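Side-chain contacts in interferon (Danio rerio, PDB 3PIV), which probably acts as a secreted antiviral cytokine of the alpha/beta interferon family, signalling by binding to cell-surface cytokine receptors: residues S37-Y40 and T41-K45; K97-V100 and A101-A104; I114-K117 and R118-T122; L148-M151 and D152-A155. All coordinates share one frame; numbering follows the deposited sequence.

All four contacts are local, each joining neighbouring turns of one stretch, and they follow one another along the chain of an all-helical cytokine. Interaction 1 fills helix 37-44; interaction 2 ends helix 79-101; interaction 3 lies on helix 111-129 and interaction 4 on helix 134-158. Interaction 1 is the hub: its centre is about 10 Å from that of interaction 4, which it meets through the D44-R150 salt bridge, and about 14 Å from that of interaction 3, where L39 packs on R115 and I116. Interaction 2 lies about 20 Å or more from the others, centre to centre. The short helix 37-44 thus ties two long helices of the bundle together, while the disulfide end stands apart.

Interaction 1. Residues S37-Y40 and T41-K45; sequences SRLY and TLMDK
T41 and S37 meet one turn apart on helix 37-44, where the carbonyl oxygen of S37 receives two bonds. T41 N donates to S37 O at 2.9 Å, and T41 OG1 donates to the same S37 O at 3.1 Å from the opposite face of the carbonyl plane, 37° out of it. The hydroxyl can bend back because OG1 lies anti to the carbonyl carbon of T41 (chi1 -69°), so threonine suits this exposed position of the interferon fold by returning its hydroxyl to the i-4 carbonyl of its own helix. On another side of the helix the touching is apolar. Methyl CD2 of L39 lies 3.9 Å from L42 CD2 and 4.0 Å from M43 CG; L39 and M43 run alongside each other there, and bends at chi2 and chi3 then take the methionine end away. One step on, D44 N donates to Y40 O over 2.7 Å, while the carboxylate of D44 is engaged by R150. The hydroxyl of Y40 bonds to H147, and its ring meets F54 edge-to-face. Helix 37-44 therefore turns L39 and M43 toward helices 48-66 and 111-129, and Y40 and D44 toward helix 134-158.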
loop_
_atom_site.group_PDB
_atom_site.type_symbol
_atom_site.label_atom_id
_atom_site.label_comp_id
_atom_site.label_asym_id
_atom_site.label_seq_id
_atom_site.Cartn_x
_atom_site.Cartn_y
_atom_site.Cartn_z
ATOM N N SER A 37 -6.155 -0.049 11.013
ATOM C CA SER A 37 -5.311 0.643 11.997
ATOM C C SER A 37 -4.889 -0.272 13.150
ATOM O O SER A 37 -3.789 -0.173 13.674
ATOM C CB SER A 37 -6.045 1.865 12.546
ATOM O OG SER A 37 -7.433 1.589 12.632
ATOM N N ARG A 38 -5.792 -1.150 13.547
ATOM C CA ARG A 38 -5.499 -2.231 14.469
ATOM C C ARG A 38 -4.203 -2.943 14.062
ATOM O O ARG A 38 -3.262 -3.084 14.847
ATOM C CB ARG A 38 -6.671 -3.199 14.369
ATOM C CG ARG A 38 -7.813 -2.586 13.524
ATOM C CD ARG A 38 -8.304 -3.493 12.393
ATOM N NE ARG A 38 -7.285 -4.393 11.866
ATOM C CZ ARG A 38 -7.568 -5.401 11.037
ATOM N NH1 ARG A 38 -8.829 -5.588 10.656
ATOM N NH2 ARG A 38 -6.616 -6.223 10.580
ATOM N N LEU A 39 -4.160 -3.373 12.809
ATOM C CA LEU A 39 -3.013 -4.095 12.266
ATOM C C LEU A 39 -1.749 -3.244 12.293
ATOM O O LEU A 39 -0.682 -3.709 12.689
ATOM C CB LEU A 39 -3.324 -4.514 10.830
ATOM C CG LEU A 39 -2.714 -5.770 10.219
ATOM C CD1 LEU A 39 -2.315 -5.466 8.786
ATOM C CD2 LEU A 39 -1.549 -6.313 11.033
ATOM N N TYR A 40 -1.865 -1.992 11.863
ATOM C CA TYR A 40 -0.698 -1.133 11.786
ATOM C C TYR A 40 -0.117 -0.876 13.174
ATOM O O TYR A 40 1.103 -0.802 13.332
ATOM C CB TYR A 40 -1.031 0.188 11.083
ATOM C CG TYR A 40 -0.842 0.117 9.598
ATOM C CD1 TYR A 40 0.397 0.392 9.023
ATOM C CD2 TYR A 40 -1.876 -0.275 8.769
ATOM C CE1 TYR A 40 0.585 0.307 7.656
ATOM C CE2 TYR A 40 -1.694 -0.367 7.396
ATOM C CZ TYR A 40 -0.466 -0.072 6.852
ATOM O OH TYR A 40 -0.287 -0.159 5.503
ATOM N N THR A 41 -0.995 -0.736 14.169
ATOM C CA THR A 41 -0.563 -0.566 15.561
ATOM C C THR A 41 0.316 -1.754 15.943
ATOM O O THR A 41 1.433 -1.569 16.431
ATOM C CB THR A 41 -1.771 -0.450 16.542
ATOM O OG1 THR A 41 -2.454 0.789 16.326
ATOM C CG2 THR A 41 -1.307 -0.509 17.989
ATOM N N LEU A 42 -0.189 -2.964 15.689
ATOM C CA LEU A 42 0.579 -4.189 15.906
ATOM C C LEU A 42 1.925 -4.164 15.176
ATOM O O LEU A 42 2.954 -4.484 15.756
ATOM C CB LEU A 42 -0.242 -5.405 15.473
ATOM C CG LEU A 42 0.431 -6.773 15.294
ATOM C CD1 LEU A 42 0.795 -7.393 16.627
ATOM C CD2 LEU A 42 -0.480 -7.714 14.512
ATOM N N MET A 43 1.922 -3.767 13.907
ATOM C CA MET A 43 3.158 -3.725 13.140
ATOM C C MET A 43 4.123 -2.662 13.677
ATOM O O MET A 43 5.357 -2.813 13.620
ATOM C CB MET A 43 2.864 -3.514 11.644
ATOM C CG MET A 43 2.060 -4.640 10.983
ATOM S SD MET A 43 2.601 -6.323 11.385
ATOM C CE MET A 43 4.378 -6.155 11.152
ATOM N N ASP A 44 3.564 -1.582 14.210
ATOM C CA ASP A 44 4.390 -0.523 14.775
ATOM C C ASP A 44 5.380 -1.069 15.827
ATOM O O ASP A 44 6.496 -0.555 15.964
ATOM C CB ASP A 44 3.513 0.576 15.387
ATOM C CG ASP A 44 2.861 1.474 14.337
ATOM O OD1 ASP A 44 3.428 1.639 13.235
ATOM O OD2 ASP A 44 1.774 2.021 14.622
ATOM N N LYS A 45 4.976 -2.106 16.561
ATOM C CA LYS A 45 5.816 -2.633 17.639
ATOM C C LYS A 45 6.311 -4.059 17.402
ATOM O O LYS A 45 6.866 -4.691 18.305
ATOM C CB LYS A 45 5.114 -2.519 18.997
ATOM C CG LYS A 45 3.700 -3.079 19.044
ATOM C CD LYS A 45 2.972 -2.560 20.289
ATOM C CE LYS A 45 1.559 -3.123 20.412
ATOM N NZ LYS A 45 1.548 -4.607 20.595
#

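Interaction 2. Residues K97-V100 and A101-A104; sequences KECV and ARYA
This is a helix C-terminus with a side-chain salt bridge across it: E98 and R102 pair four residues apart where helix 79-101 of the four-helix-bundle cytokine fold gives way to the loop before helix 111-129. The change shows in the backbone. A101 N still donates to K97 O, four residues back, but R102 N bonds to C99 O and Y103 N to V100 O, both three residues back and both from well above the carbonyl plane. The side chains of R102 and Y103 lie against E98, C99 and V100. E98 reaches outward with CG anti to its backbone N (chi1 179°) and an extended chain, and OE2 meets R102 NH2 at 3.0 Å. The two flat groups are 41° apart, hence neither coplanar nor stacked, and a single nitrogen makes the bridge. OE2 also accepts a hydrogen bond from W6, so the carboxylate joins the chain's N-terminal part to this end. Long, flexible charged residues suit so exposed a place. C99, by contrast, is buried, and its SG forms the disulfide with C4. The Y103 ring lies over the C99 carbonyl and also packs on V100, with Y103 CE2 4.2 Å from V100 CG2, and Y103 OH approaches C99 CB at 3.6 Å. The carbonyl oxygen C99 O sits 3.4 Å above the plane of the Y103 ring, over its centre.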
loop_
_atom_site.group_PDB
_atom_site.type_symbol
_atom_site.label_atom_id
_atom_site.label_comp_id
_atom_site.label_asym_id
_atom_site.label_seq_id
_atom_site.Cartn_x
_atom_site.Cartn_y
_atom_site.Cartn_z
ATOM N N LYS A 97 12.566 -6.878 -0.916
ATOM C CA LYS A 97 12.487 -8.323 -1.101
ATOM C C LYS A 97 13.870 -8.949 -0.939
ATOM O O LYS A 97 14.008 -10.103 -0.547
ATOM C CB LYS A 97 11.922 -8.669 -2.482
ATOM C CG LYS A 97 10.412 -8.532 -2.603
ATOM C CD LYS A 97 9.977 -8.696 -4.056
ATOM C CE LYS A 97 8.524 -9.126 -4.188
ATOM N NZ LYS A 97 7.667 -7.962 -4.039
ATOM N N GLU A 98 14.900 -8.183 -1.253
ATOM C CA GLU A 98 16.251 -8.678 -1.061
ATOM C C GLU A 98 16.491 -9.016 0.424
ATOM O O GLU A 98 16.971 -10.099 0.747
ATOM C CB GLU A 98 17.272 -7.677 -1.604
ATOM C CG GLU A 98 18.716 -8.093 -1.425
ATOM C CD GLU A 98 19.688 -7.015 -1.876
ATOM O OE1 GLU A 98 19.866 -6.853 -3.107
ATOM O OE2 GLU A 98 20.266 -6.326 -1.000
ATOM N N CYS A 99 16.126 -8.109 1.327
ATOM C CA CYS A 99 16.287 -8.388 2.747
ATOM C C CYS A 99 15.428 -9.555 3.180
ATOM O O CYS A 99 15.864 -10.386 3.962
ATOM C CB CYS A 99 15.953 -7.165 3.598
ATOM S SG CYS A 99 16.732 -5.646 3.044
ATOM N N VAL A 100 14.197 -9.611 2.686
ATOM C CA VAL A 100 13.254 -10.643 3.106
ATOM C C VAL A 100 13.757 -12.051 2.767
ATOM O O VAL A 100 13.553 -13.005 3.529
ATOM C CB VAL A 100 11.850 -10.410 2.493
ATOM C CG1 VAL A 100 10.920 -11.571 2.817
ATOM C CG2 VAL A 100 11.271 -9.098 2.993
ATOM N N ALA A 101 14.415 -12.170 1.619
ATOM C CA ALA A 101 15.056 -13.418 1.217
ATOM C C ALA A 101 16.021 -13.955 2.296
ATOM O O ALA A 101 16.235 -15.162 2.400
ATOM C CB ALA A 101 15.779 -13.229 -0.125
ATOM N N ARG A 102 16.584 -13.064 3.109
ATOM C CA ARG A 102 17.523 -13.475 4.160
ATOM C C ARG A 102 16.863 -14.038 5.414
ATOM O O ARG A 102 17.513 -14.714 6.204
ATOM C CB ARG A 102 18.418 -12.308 4.566
ATOM C CG ARG A 102 19.224 -11.729 3.418
ATOM C CD ARG A 102 19.961 -10.487 3.854
ATOM N NE ARG A 102 20.427 -9.739 2.697
ATOM C CZ ARG A 102 20.537 -8.417 2.667
ATOM N NH1 ARG A 102 20.210 -7.702 3.735
ATOM N NH2 ARG A 102 20.963 -7.811 1.566
ATOM N N TYR A 103 15.581 -13.755 5.608
ATOM C CA TYR A 103 14.913 -14.135 6.849
ATOM C C TYR A 103 14.473 -15.591 6.882
ATOM O O TYR A 103 14.233 -16.201 5.843
ATOM C CB TYR A 103 13.707 -13.234 7.103
ATOM C CG TYR A 103 14.030 -11.756 7.064
ATOM C CD1 TYR A 103 15.295 -11.290 7.395
ATOM C CD2 TYR A 103 13.062 -10.829 6.704
ATOM C CE1 TYR A 103 15.584 -9.935 7.361
ATOM C CE2 TYR A 103 13.339 -9.483 6.665
ATOM C CZ TYR A 103 14.596 -9.036 6.994
ATOM O OH TYR A 103 14.857 -7.686 6.954
ATOM N N ALA A 104 14.376 -16.145 8.087
ATOM C CA ALA A 104 13.839 -17.489 8.281
ATOM C C ALA A 104 12.357 -17.511 7.935
ATOM O O ALA A 104 11.580 -16.718 8.458
ATOM C CB ALA A 104 14.040 -17.935 9.712
#

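Interaction 3. Residues I114-K117 and R118-T122; sequences IRIK and RHFRT
The guanidinium of R118 has I114 CG2 over one face, and the ring of F120 receives I116 O at its edge, in plane. In the first pair the methyl CG2 lies 3.4 Å from R118 NH2 and 3.8 Å from R118 CZ. The two side chains run side by side in the same direction; R118 has CG anti to its backbone N (chi1 -172°), which carries its chain outward from the helix, and the bend at chi3 returns the guanidinium over I114 CG2. An arginine suits this exposed surface because its flat guanidinium can lie with one face on a methyl without losing the N-H groups in its plane. The R115 guanidinium is turned 31° from that of R118, and R115 CG approaches R118 NH1 at 4.0 Å.

At the F120 edge, CD2 stands 3.3 Å from I116 O, the same oxygen that accepts the hydrogen bond from F120 N at 3.0 Å. Beside it the isoleucine runs along the ring, and I116 CD1 comes within 3.6 Å of F120 CE2. The two form an i, i+4 apolar pair on the buried side, as in the helices of a four-helix bundle, whereas K117 and R121 belong to the exposed side. H119, also buried, satisfies its NE2 by a hydrogen bond with H147. Within helix 111-129 this pair looks onto helix 48-66, where F120 touches I62 and L65; I116 and R115 also pack against L39 of helix 37-44, and H119 meets V143 of helix 134-158.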
loop_
_atom_site.group_PDB
_atom_site.type_symbol
_atom_site.label_atom_id
_atom_site.label_comp_id
_atom_site.label_asym_id
_atom_site.label_seq_id
_atom_site.Cartn_x
_atom_site.Cartn_y
_atom_site.Cartn_z
ATOM N N ILE A 114 -2.116 -12.611 6.699
ATOM C CA ILE A 114 -3.528 -12.944 6.603
ATOM C C ILE A 114 -4.437 -11.708 6.694
ATOM O O ILE A 114 -5.323 -11.515 5.860
ATOM C CB ILE A 114 -3.918 -13.970 7.700
ATOM C CG1 ILE A 114 -3.086 -15.259 7.535
ATOM C CG2 ILE A 114 -5.410 -14.235 7.653
ATOM C CD1 ILE A 114 -3.281 -16.308 8.608
ATOM N N ARG A 115 -4.215 -10.867 7.702
ATOM C CA ARG A 115 -5.054 -9.694 7.916
ATOM C C ARG A 115 -4.911 -8.670 6.795
ATOM O O ARG A 115 -5.913 -8.168 6.299
ATOM C CB ARG A 115 -4.754 -9.055 9.279
ATOM C CG ARG A 115 -4.898 -10.034 10.455
ATOM C CD ARG A 115 -4.407 -9.439 11.786
ATOM N NE ARG A 115 -5.171 -8.257 12.186
ATOM C CZ ARG A 115 -5.015 -7.611 13.340
ATOM N NH1 ARG A 115 -4.128 -8.030 14.215
ATOM N NH2 ARG A 115 -5.752 -6.551 13.615
ATOM N N ILE A 116 -3.677 -8.364 6.391
ATOM C CA ILE A 116 -3.482 -7.392 5.312
ATOM C C ILE A 116 -4.107 -7.878 3.999
ATOM O O ILE A 116 -4.729 -7.102 3.270
ATOM C CB ILE A 116 -1.990 -6.977 5.120
ATOM C CG1 ILE A 116 -1.897 -5.690 4.295
ATOM C CG2 ILE A 116 -1.156 -8.106 4.463
ATOM C CD1 ILE A 116 -2.573 -4.490 4.910
ATOM N N LYS A 117 -3.950 -9.147 3.659
ATOM C CA LYS A 117 -4.610 -9.702 2.494
ATOM C C LYS A 117 -6.107 -9.537 2.627
ATOM O O LYS A 117 -6.757 -9.074 1.759
ATOM C CB LYS A 117 -4.294 -11.152 2.343
ATOM C CG LYS A 117 -4.840 -11.724 1.111
ATOM C CD LYS A 117 -4.574 -13.164 0.950
ATOM C CE LYS A 117 -4.263 -13.517 -0.483
ATOM N NZ LYS A 117 -4.383 -14.968 -0.796
ATOM N N ARG A 118 -6.617 -9.913 3.778
ATOM C CA ARG A 118 -8.037 -9.778 4.062
ATOM C C ARG A 118 -8.533 -8.339 3.821
ATOM O O ARG A 118 -9.602 -8.113 3.241
ATOM C CB ARG A 118 -8.277 -10.210 5.506
ATOM C CG ARG A 118 -9.715 -10.312 5.940
ATOM C CD ARG A 118 -9.774 -10.789 7.403
ATOM N NE ARG A 118 -9.512 -12.224 7.532
ATOM C CZ ARG A 118 -8.804 -12.777 8.512
ATOM N NH1 ARG A 118 -8.257 -12.026 9.462
ATOM N NH2 ARG A 118 -8.643 -14.090 8.543
ATOM N N HIS A 119 -7.756 -7.359 4.266
ATOM C CA HIS A 119 -8.136 -5.974 4.033
ATOM C C HIS A 119 -8.161 -5.617 2.539
ATOM O O HIS A 119 -9.102 -4.998 2.048
ATOM C CB HIS A 119 -7.219 -5.030 4.811
ATOM C CG HIS A 119 -7.254 -3.618 4.323
ATOM N ND1 HIS A 119 -8.375 -2.822 4.426
ATOM C CD2 HIS A 119 -6.306 -2.857 3.727
ATOM C CE1 HIS A 119 -8.113 -1.627 3.927
ATOM N NE2 HIS A 119 -6.869 -1.625 3.484
ATOM N N PHE A 120 -7.136 -6.014 1.799
ATOM C CA PHE A 120 -7.106 -5.661 0.387
ATOM C C PHE A 120 -8.173 -6.386 -0.413
ATOM O O PHE A 120 -8.687 -5.852 -1.388
ATOM C CB PHE A 120 -5.702 -5.834 -0.203
ATOM C CG PHE A 120 -4.820 -4.666 0.073
ATOM C CD1 PHE A 120 -4.766 -3.599 -0.819
ATOM C CD2 PHE A 120 -4.109 -4.589 1.258
ATOM C CE1 PHE A 120 -3.977 -2.488 -0.549
ATOM C CE2 PHE A 120 -3.318 -3.480 1.545
ATOM C CZ PHE A 120 -3.249 -2.425 0.636
ATOM N N ARG A 121 -8.520 -7.575 0.014
ATOM C CA ARG A 121 -9.645 -8.308 -0.523
ATOM C C ARG A 121 -10.909 -7.504 -0.403
ATOM O O ARG A 121 -11.687 -7.406 -1.329
ATOM C CB ARG A 121 -9.878 -9.584 0.252
ATOM C CG ARG A 121 -9.472 -10.776 -0.394
ATOM C CD ARG A 121 -10.032 -10.978 -1.780
ATOM N NE ARG A 121 -9.065 -11.696 -2.597
ATOM C CZ ARG A 121 -9.292 -12.781 -3.320
ATOM N NH1 ARG A 121 -10.506 -13.314 -3.411
ATOM N NH2 ARG A 121 -8.268 -13.320 -3.973
ATOM N N THR A 122 -11.080 -6.950 0.781
ATOM C CA THR A 122 -12.271 -6.154 1.065
ATOM C C THR A 122 -12.364 -4.975 0.109
ATOM O O THR A 122 -13.439 -4.667 -0.428
ATOM C CB THR A 122 -12.261 -5.627 2.513
ATOM O OG1 THR A 122 -12.401 -6.725 3.418
ATOM C CG2 THR A 122 -13.385 -4.643 2.733
#

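Interaction 4. Residues L148-M151 and D152-A155; sequences LQRM and DIIA
R150 O is gripped by two backbone nitrogens of the next turn. I154 N makes the regular helical bond to R150 O at 3.1 Å, nearly straight (172° at the hydrogen) and in the carbonyl plane, while I153 N adds a weak one, bent to 122°. A155 N closes the following step to M151 O at 2.9 Å. D152 N bonds to L148 O, but Q149 O lies 3.6 Å from I153 N, and a water donates to Q149 O at 3.0 Å. The same water donates to D152 OD2 at 3.3 Å, so that in this bundle helix it bridges a main-chain carbonyl and a carboxylate.

D152 has CG anti to the backbone N (chi1 180°), a torsion that carries the carboxylate outward, and the water spans the remaining distance between OD2 and Q149 O. Though largely buried, the carboxylate is well supplied with donors: OD2 forms a salt bridge to R11, and OD1 a hydrogen bond with T14, both on helix 10-23. R150 leaves the helix on another side, its chain folded at successive torsions, to pair with D44 of helix 37-44; I153 CD1 comes within 4.3 Å of R150 CD. The branched I154 touches Y40 and D44 of that helix, and M151, buried, lies against L55 and L59 of helix 48-66.

A buried aspartate with an arginine, a threonine and a water around it probably remains ionised, which would join helix 134-158 to helix 10-23 by charge; the separate link to helix 37-44 is the salt bridge of R150 with D44.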
loop_
_atom_site.group_PDB
_atom_site.type_symbol
_atom_site.label_atom_id
_atom_site.label_comp_id
_atom_site.label_asym_id
_atom_site.label_seq_id
_atom_site.Cartn_x
_atom_site.Cartn_y
_atom_site.Cartn_z
ATOM N N LEU A 148 0.014 4.597 3.041
ATOM C CA LEU A 148 1.319 5.183 2.777
ATOM C C LEU A 148 1.796 5.973 4.010
ATOM O O LEU A 148 2.983 5.954 4.337
ATOM C CB LEU A 148 1.289 6.081 1.535
ATOM C CG LEU A 148 1.069 5.388 0.173
ATOM C CD1 LEU A 148 0.903 6.410 -0.931
ATOM C CD2 LEU A 148 2.222 4.437 -0.140
ATOM N N GLN A 149 0.869 6.647 4.687
ATOM C CA GLN A 149 1.213 7.453 5.868
ATOM C C GLN A 149 1.678 6.566 7.001
ATOM O O GLN A 149 2.707 6.816 7.587
ATOM C CB GLN A 149 0.035 8.339 6.306
ATOM C CG GLN A 149 -0.127 9.562 5.434
ATOM C CD GLN A 149 -1.488 10.210 5.528
ATOM O OE1 GLN A 149 -2.475 9.582 5.934
ATOM N NE2 GLN A 149 -1.559 11.476 5.121
ATOM N N ARG A 150 0.951 5.488 7.263
ATOM C CA ARG A 150 1.343 4.565 8.320
ATOM C C ARG A 150 2.591 3.721 7.977
ATOM O O ARG A 150 3.418 3.453 8.852
ATOM C CB ARG A 150 0.168 3.669 8.702
ATOM C CG ARG A 150 -1.058 4.420 9.259
ATOM C CD ARG A 150 -0.815 5.056 10.632
ATOM N NE ARG A 150 -0.413 4.102 11.669
ATOM C CZ ARG A 150 -1.247 3.494 12.517
ATOM N NH1 ARG A 150 -2.546 3.714 12.441
ATOM N NH2 ARG A 150 -0.783 2.644 13.424
ATOM N N MET A 151 2.720 3.296 6.722
ATOM C CA MET A 151 3.912 2.562 6.304
ATOM C C MET A 151 5.174 3.347 6.599
ATOM O O MET A 151 6.172 2.784 6.989
ATOM C CB MET A 151 3.853 2.189 4.818
ATOM C CG MET A 151 2.813 1.119 4.517
ATOM S SD MET A 151 2.406 1.048 2.760
ATOM C CE MET A 151 3.671 -0.095 2.190
ATOM N N ASP A 152 5.107 4.656 6.423
ATOM C CA ASP A 152 6.257 5.527 6.640
ATOM C C ASP A 152 6.685 5.552 8.116
ATOM O O ASP A 152 7.868 5.657 8.438
ATOM C CB ASP A 152 5.914 6.940 6.160
ATOM C CG ASP A 152 7.050 7.914 6.357
ATOM O OD1 ASP A 152 8.029 7.862 5.577
ATOM O OD2 ASP A 152 6.957 8.736 7.288
ATOM N N ILE A 153 5.711 5.451 9.007
ATOM C CA ILE A 153 5.992 5.378 10.429
ATOM C C ILE A 153 6.719 4.075 10.724
ATOM O O ILE A 153 7.754 4.058 11.370
ATOM C CB ILE A 153 4.696 5.456 11.258
ATOM C CG1 ILE A 153 4.077 6.856 11.143
ATOM C CG2 ILE A 153 4.965 5.107 12.717
ATOM C CD1 ILE A 153 2.825 7.020 11.976
ATOM N N ILE A 154 6.168 2.984 10.220
ATOM C CA ILE A 154 6.786 1.674 10.377
ATOM C C ILE A 154 8.206 1.640 9.822
ATOM O O ILE A 154 9.089 1.041 10.425
ATOM C CB ILE A 154 5.937 0.590 9.706
ATOM C CG1 ILE A 154 4.636 0.391 10.503
ATOM C CG2 ILE A 154 6.730 -0.709 9.570
ATOM C CD1 ILE A 154 3.574 -0.366 9.734
ATOM N N ALA A 155 8.428 2.270 8.672
ATOM C CA ALA A 155 9.759 2.311 8.095
ATOM C C ALA A 155 10.689 3.118 8.996
ATOM O O ALA A 155 11.796 2.677 9.298
ATOM C CB ALA A 155 9.733 2.892 6.685
HETATM O O HOH W 1 3.881 9.498 8.106
#